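Local coordinates for protein BRIC1 (Synthetic construct, PDB 6FF6) that has no known natural function but was computationally designed, from an interface-driven strategy, as an all-helical repeat protein with a corrugated architecture, at residues E32-A35 / D36-Q39; L111-R114 / M115-Y118. One frame throughout, in Å; residues are numbered along the deposited sequence.

Contact 1: E32-A35 / D36-Q39; sequences ELLA and DMEQ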
ATOM      1  N   GLU A  32      17.626  -1.113 -14.593  1.00 99.93           N
ATOM      2  CA  GLU A  32      18.867  -1.525 -15.248  1.00101.22           C
ATOM      3  C   GLU A  32      18.787  -2.999 -15.571  1.00101.42           C
ATOM      4  O   GLU A  32      19.084  -3.382 -16.701  1.00101.49           O
ATOM      5  CB  GLU A  32      20.092  -1.259 -14.353  1.00106.56           C
ATOM      6  CG  GLU A  32      20.491   0.202 -14.202  1.00126.50           C
ATOM      7  CD  GLU A  32      21.598   0.498 -13.194  1.00161.33           C
ATOM      8  OE1 GLU A  32      22.023  -0.436 -12.472  1.00152.32           O
ATOM      9  OE2 GLU A  32      22.037   1.670 -13.121  1.00164.14           O
ATOM     10  N   LEU A  33      18.348  -3.825 -14.593  1.00 94.18           N
ATOM     11  CA  LEU A  33      18.214  -5.271 -14.776  1.00 90.30           C
ATOM     12  C   LEU A  33      17.240  -5.601 -15.849  1.00 92.73           C
ATOM     13  O   LEU A  33      17.497  -6.518 -16.618  1.00 94.49           O
ATOM     14  CB  LEU A  33      17.807  -5.993 -13.491  1.00 88.61           C
ATOM     15  CG  LEU A  33      18.868  -6.067 -12.410  1.00 94.74           C
ATOM     16  CD1 LEU A  33      18.264  -6.467 -11.059  1.00 93.92           C
ATOM     17  CD2 LEU A  33      20.013  -6.974 -12.825  1.00 95.43           C
ATOM     18  N   LEU A  34      16.132  -4.868 -15.925  1.00 86.90           N
ATOM     19  CA  LEU A  34      15.116  -5.134 -16.930  1.00 84.81           C
ATOM     20  C   LEU A  34      15.588  -4.783 -18.332  1.00 88.76           C
ATOM     21  O   LEU A  34      15.263  -5.491 -19.286  1.00 88.31           O
ATOM     22  CB  LEU A  34      13.794  -4.455 -16.558  1.00 84.62           C
ATOM     23  CG  LEU A  34      13.047  -5.058 -15.366  1.00 86.92           C
ATOM     24  CD1 LEU A  34      11.955  -4.100 -14.874  1.00 88.12           C
ATOM     25  CD2 LEU A  34      12.523  -6.464 -15.686  1.00 82.99           C
ATOM     26  N   ALA A  35      16.429  -3.755 -18.435  1.00 87.68           N
ATOM     27  CA  ALA A  35      17.061  -3.332 -19.691  1.00 89.77           C
ATOM     28  C   ALA A  35      18.047  -4.421 -20.159  1.00 95.79           C
ATOM     29  O   ALA A  35      18.106  -4.744 -21.348  1.00 95.38           O
ATOM     30  CB  ALA A  35      17.775  -2.022 -19.485  1.00 93.60           C
ATOM     31  N   ASP A  36      18.756  -5.043 -19.202  1.00 94.26           N
ATOM     32  CA  ASP A  36      19.658  -6.152 -19.454  1.00 95.92           C
ATOM     33  C   ASP A  36      18.887  -7.370 -19.901  1.00 97.25           C
ATOM     34  O   ASP A  36      19.233  -7.957 -20.925  1.00 97.12           O
ATOM     35  CB  ASP A  36      20.472  -6.468 -18.196  1.00100.49           C
ATOM     36  CG  ASP A  36      21.587  -5.464 -17.900  1.00127.18           C
ATOM     37  OD1 ASP A  36      21.859  -4.579 -18.776  1.00129.88           O
ATOM     38  OD2 ASP A  36      22.191  -5.555 -16.802  1.00140.27           O
ATOM     39  N   MET A  37      17.808  -7.715 -19.162  1.00 91.72           N
ATOM     40  CA  MET A  37      16.896  -8.818 -19.456  1.00 89.64           C
ATOM     41  C   MET A  37      16.362  -8.714 -20.858  1.00 91.30           C
ATOM     42  O   MET A  37      16.345  -9.719 -21.572  1.00 91.47           O
ATOM     43  CB  MET A  37      15.704  -8.776 -18.509  1.00 91.04           C
ATOM     44  CG  MET A  37      15.905  -9.538 -17.253  1.00 96.11           C
ATOM     45  SD  MET A  37      14.327  -9.915 -16.472  1.00100.52           S
ATOM     46  CE  MET A  37      13.429 -10.505 -17.870  1.00 96.47           C
ATOM     47  N   GLU A  38      15.912  -7.498 -21.243  1.00 86.55           N
ATOM     48  CA  GLU A  38      15.372  -7.197 -22.569  1.00 87.59           C
ATOM     49  C   GLU A  38      16.387  -7.558 -23.693  1.00 93.05           C
ATOM     50  O   GLU A  38      16.029  -8.212 -24.679  1.00 93.00           O
ATOM     51  CB  GLU A  38      15.005  -5.703 -22.630  1.00 90.55           C
ATOM     52  CG  GLU A  38      14.616  -5.199 -24.011  1.00105.42           C
ATOM     53  CD  GLU A  38      13.151  -5.256 -24.384  1.00125.11           C
ATOM     54  OE1 GLU A  38      12.291  -4.994 -23.513  1.00111.63           O
ATOM     55  OE2 GLU A  38      12.866  -5.538 -25.569  1.00127.28           O
ATOM     56  N   GLN A  39      17.643  -7.126 -23.527  1.00 89.76           N
ATOM     57  CA  GLN A  39      18.666  -7.396 -24.507  1.00 92.32           C
ATOM     58  C   GLN A  39      18.980  -8.889 -24.598  1.00 94.97           C
ATOM     59  O   GLN A  39      19.107  -9.410 -25.709  1.00 96.01           O
ATOM     60  CB  GLN A  39      19.918  -6.560 -24.230  1.00 97.18           C
ATOM     61  CG  GLN A  39      20.962  -6.630 -25.361  1.00119.51           C
ATOM     62  CD  GLN A  39      20.535  -5.977 -26.671  1.00130.82           C
ATOM     63  OE1 GLN A  39      20.245  -4.777 -26.725  1.00131.42           O
ATOM     64  NE2 GLN A  39      20.515  -6.742 -27.762  1.00105.00           N
TER
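M37 reaches back one turn of helix 23-42 and runs alongside L34, the two side chains pointing the same way. Its path begins over the backbone of the preceding turn, where CB of M37 packs 3.4 Å from the carbonyl O of L34 and equally close to that of L33. CG stays beside the second of these, 3.5 Å from O of L33, which also accepts the M37 N-H over 2.8 Å in a nearly straight bond. Beyond CG the chain stays extended as far as the sulfur, and SD of M37 meets the CD2 branch of L34 at 4.0 Å. A bend at the last torsion (chi3 47°) then turns the terminal methyl away from the leucine. This buried pair is covered by A60 and I64 of helix 51-71 and by M112 and K109 of helix 99-121.

The next residue serves the polar border. E38 holds CG opposite its own N (chi1 172°) and bends at chi2, while OE1 forms a salt bridge with K109. The same lysine makes a weak bond to O of L34, which N of E38 also meets at 2.9 Å; its two partners probably keep the ammonium close to the helix. On the exposed flank, the D36 carboxylate carbon CG lies 3.5 Å from O of E32, the acceptor for the D36 N-H. An apolar i/i+3 contact facing helices 51-71 and 99-121, with E32 and D36 on the exposed side, makes this an amphipathic helix, consistent with the four-helix bundle of the Hpt family.

Contact 2: L111-R114 / M115-Y118; sequences LMQR and MLDY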
ATOM      1  N   LEU A 111       5.535  -7.015 -18.081  1.00 74.90           N
ATOM      2  CA  LEU A 111       4.683  -7.070 -16.901  1.00 74.87           C
ATOM      3  C   LEU A 111       5.487  -6.681 -15.668  1.00 81.64           C
ATOM      4  O   LEU A 111       5.073  -5.771 -14.948  1.00 83.00           O
ATOM      5  CB  LEU A 111       4.038  -8.442 -16.719  1.00 73.33           C
ATOM      6  CG  LEU A 111       3.047  -8.509 -15.563  1.00 75.39           C
ATOM      7  CD1 LEU A 111       1.944  -7.391 -15.675  1.00 73.61           C
ATOM      8  CD2 LEU A 111       2.534  -9.937 -15.384  1.00 73.63           C
ATOM      9  N   MET A 112       6.670  -7.303 -15.480  1.00 77.71           N
ATOM     10  CA  MET A 112       7.623  -6.944 -14.421  1.00 77.48           C
ATOM     11  C   MET A 112       7.936  -5.414 -14.448  1.00 82.40           C
ATOM     12  O   MET A 112       7.973  -4.771 -13.406  1.00 80.73           O
ATOM     13  CB  MET A 112       8.913  -7.735 -14.589  1.00 78.57           C
ATOM     14  CG  MET A 112       8.780  -9.147 -14.165  1.00 83.25           C
ATOM     15  SD  MET A 112      10.249 -10.115 -14.570  1.00 89.68           S
ATOM     16  CE  MET A 112      11.403  -9.463 -13.420  1.00 88.00           C
ATOM     17  N   GLN A 113       8.134  -4.842 -15.646  1.00 81.18           N
ATOM     18  CA  GLN A 113       8.382  -3.415 -15.805  1.00 81.72           C
ATOM     19  C   GLN A 113       7.156  -2.618 -15.363  1.00 84.83           C
ATOM     20  O   GLN A 113       7.309  -1.665 -14.607  1.00 87.17           O
ATOM     21  CB  GLN A 113       8.761  -3.082 -17.254  1.00 82.88           C
ATOM     22  CG  GLN A 113       9.088  -1.605 -17.464  1.00102.89           C
ATOM     23  CD  GLN A 113      10.371  -1.199 -16.770  1.00121.47           C
ATOM     24  OE1 GLN A 113      11.460  -1.660 -17.128  1.00113.47           O
ATOM     25  NE2 GLN A 113      10.271  -0.328 -15.763  1.00116.10           N
ATOM     26  N   ARG A 114       5.953  -3.013 -15.811  1.00 79.81           N
ATOM     27  CA  ARG A 114       4.687  -2.325 -15.469  1.00 80.87           C
ATOM     28  C   ARG A 114       4.384  -2.355 -13.976  1.00 82.26           C
ATOM     29  O   ARG A 114       3.958  -1.335 -13.423  1.00 83.60           O
ATOM     30  CB  ARG A 114       3.497  -2.850 -16.302  1.00 80.62           C
ATOM     31  CG  ARG A 114       3.528  -2.275 -17.745  1.00 86.73           C
ATOM     32  CD  ARG A 114       2.326  -2.598 -18.617  1.00 85.19           C
ATOM     33  NE  ARG A 114       1.974  -4.017 -18.559  1.00100.03           N
ATOM     34  CZ  ARG A 114       2.190  -4.906 -19.522  1.00106.60           C
ATOM     35  NH1 ARG A 114       2.741  -4.530 -20.671  1.00 92.03           N
ATOM     36  NH2 ARG A 114       1.833  -6.175 -19.355  1.00 84.17           N
ATOM     37  N   MET A 115       4.648  -3.507 -13.332  1.00 76.61           N
ATOM     38  CA  MET A 115       4.487  -3.731 -11.895  1.00 78.13           C
ATOM     39  C   MET A 115       5.484  -2.902 -11.108  1.00 84.92           C
ATOM     40  O   MET A 115       5.122  -2.247 -10.135  1.00 89.19           O
ATOM     41  CB  MET A 115       4.572  -5.233 -11.550  1.00 78.99           C
ATOM     42  CG  MET A 115       3.359  -6.038 -12.057  1.00 82.21           C
ATOM     43  SD  MET A 115       1.735  -5.336 -11.576  1.00 89.86           S
ATOM     44  CE  MET A 115       1.240  -4.466 -13.105  1.00 86.31           C
ATOM     45  N   LEU A 116       6.712  -2.845 -11.584  1.00 79.59           N
ATOM     46  CA  LEU A 116       7.752  -2.042 -10.969  1.00 81.06           C
ATOM     47  C   LEU A 116       7.331  -0.599 -10.998  1.00 89.78           C
ATOM     48  O   LEU A 116       7.388   0.056  -9.965  1.00 94.06           O
ATOM     49  CB  LEU A 116       9.073  -2.216 -11.711  1.00 79.65           C
ATOM     50  CG  LEU A 116      10.284  -1.535 -11.097  1.00 87.65           C
ATOM     51  CD1 LEU A 116      10.674  -2.170  -9.752  1.00 88.45           C
ATOM     52  CD2 LEU A 116      11.445  -1.476 -12.094  1.00 88.34           C
ATOM     53  N   ASP A 117       6.830  -0.118 -12.149  1.00 85.72           N
ATOM     54  CA  ASP A 117       6.375   1.257 -12.318  1.00 88.73           C
ATOM     55  C   ASP A 117       5.137   1.586 -11.493  1.00 97.54           C
ATOM     56  O   ASP A 117       4.956   2.754 -11.121  1.00102.11           O
ATOM     57  CB  ASP A 117       6.196   1.582 -13.803  1.00 90.59           C
ATOM     58  CG  ASP A 117       7.540   1.693 -14.546  1.00111.30           C
ATOM     59  OD1 ASP A 117       8.562   2.010 -13.898  1.00112.54           O
ATOM     60  OD2 ASP A 117       7.566   1.460 -15.772  1.00122.57           O
ATOM     61  N   TYR A 118       4.288   0.552 -11.187  1.00 91.88           N
ATOM     62  CA  TYR A 118       3.122   0.714 -10.345  1.00 93.24           C
ATOM     63  C   TYR A 118       3.607   1.151  -8.969  1.00 99.63           C
ATOM     64  O   TYR A 118       3.222   2.213  -8.490  1.00103.55           O
ATOM     65  CB  TYR A 118       2.317  -0.608 -10.263  1.00 92.74           C
ATOM     66  CG  TYR A 118       1.277  -0.623  -9.157  1.00 96.64           C
ATOM     67  CD1 TYR A 118       0.136   0.175  -9.235  1.00100.95           C
ATOM     68  CD2 TYR A 118       1.472  -1.373  -8.000  1.00 98.01           C
ATOM     69  CE1 TYR A 118      -0.796   0.211  -8.197  1.00103.99           C
ATOM     70  CE2 TYR A 118       0.540  -1.349  -6.955  1.00102.50           C
ATOM     71  CZ  TYR A 118      -0.582  -0.538  -7.051  1.00109.87           C
ATOM     72  OH  TYR A 118      -1.492  -0.471  -6.021  1.00114.49           O
TER
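L111 lays its CD1 branch obliquely over M115, 4.0 Å from CE and almost as near CG of that methionine. M115 bends at chi2 (-51°) and again at chi3, bringing CE to 3.9 Å from the carbonyl carbon C of R114. This apolar i/i+4 pair runs beside the bond from M115 N to L111 O, at 2.8 Å.

A polar i/i+4 pair occupies another flank. Q113 swings its amide toward D117 through a bend at chi2, and NE2 of Q113 donates to OD2 of D117 over 3.2 Å. The donor comes from above the carboxylate plane, with amide and carboxylate turned 34° against each other, so the grip is not coplanar. NE2 is also weakly bonded to D31, while OD1 of D117 forms a salt bridge with K120. Replacing D117 by an alanine would probably leave K120 without this carboxylate mate and the Q113 amide freer to turn, with its weak bond to D31 remaining.

R114 points its guanidinium elsewhere, to a salt bridge with D132 of the second subunit, against which L111 and M115 also pack. Within the chain, helix 99-121 is lined on one side by helix 23-42, through Q113 and L116, and on another by helix 74-92, where L111 meets A79, M112 meets V80 and M115 meets M75.

From the N terminus, the chain passes first through contact 1, in the C-terminal half of helix 23-42, then through helices 51-71 and 74-92 before reaching contact 2 on helix 99-121. Each contact lies within a single helix, so neither closes a loop, and the two follow in series without nesting or crossing. In space, however, their centres are only about 13 Å apart and their side chains touch. L34 sits at the junction: its CD1 packs 3.9 Å from CD2 of L116, and its CD2 lies 3.9 Å from CE of M112. Together they join the first and fourth helices of the N-terminal Hpt-like region, while contact 2 also reaches the second subunit.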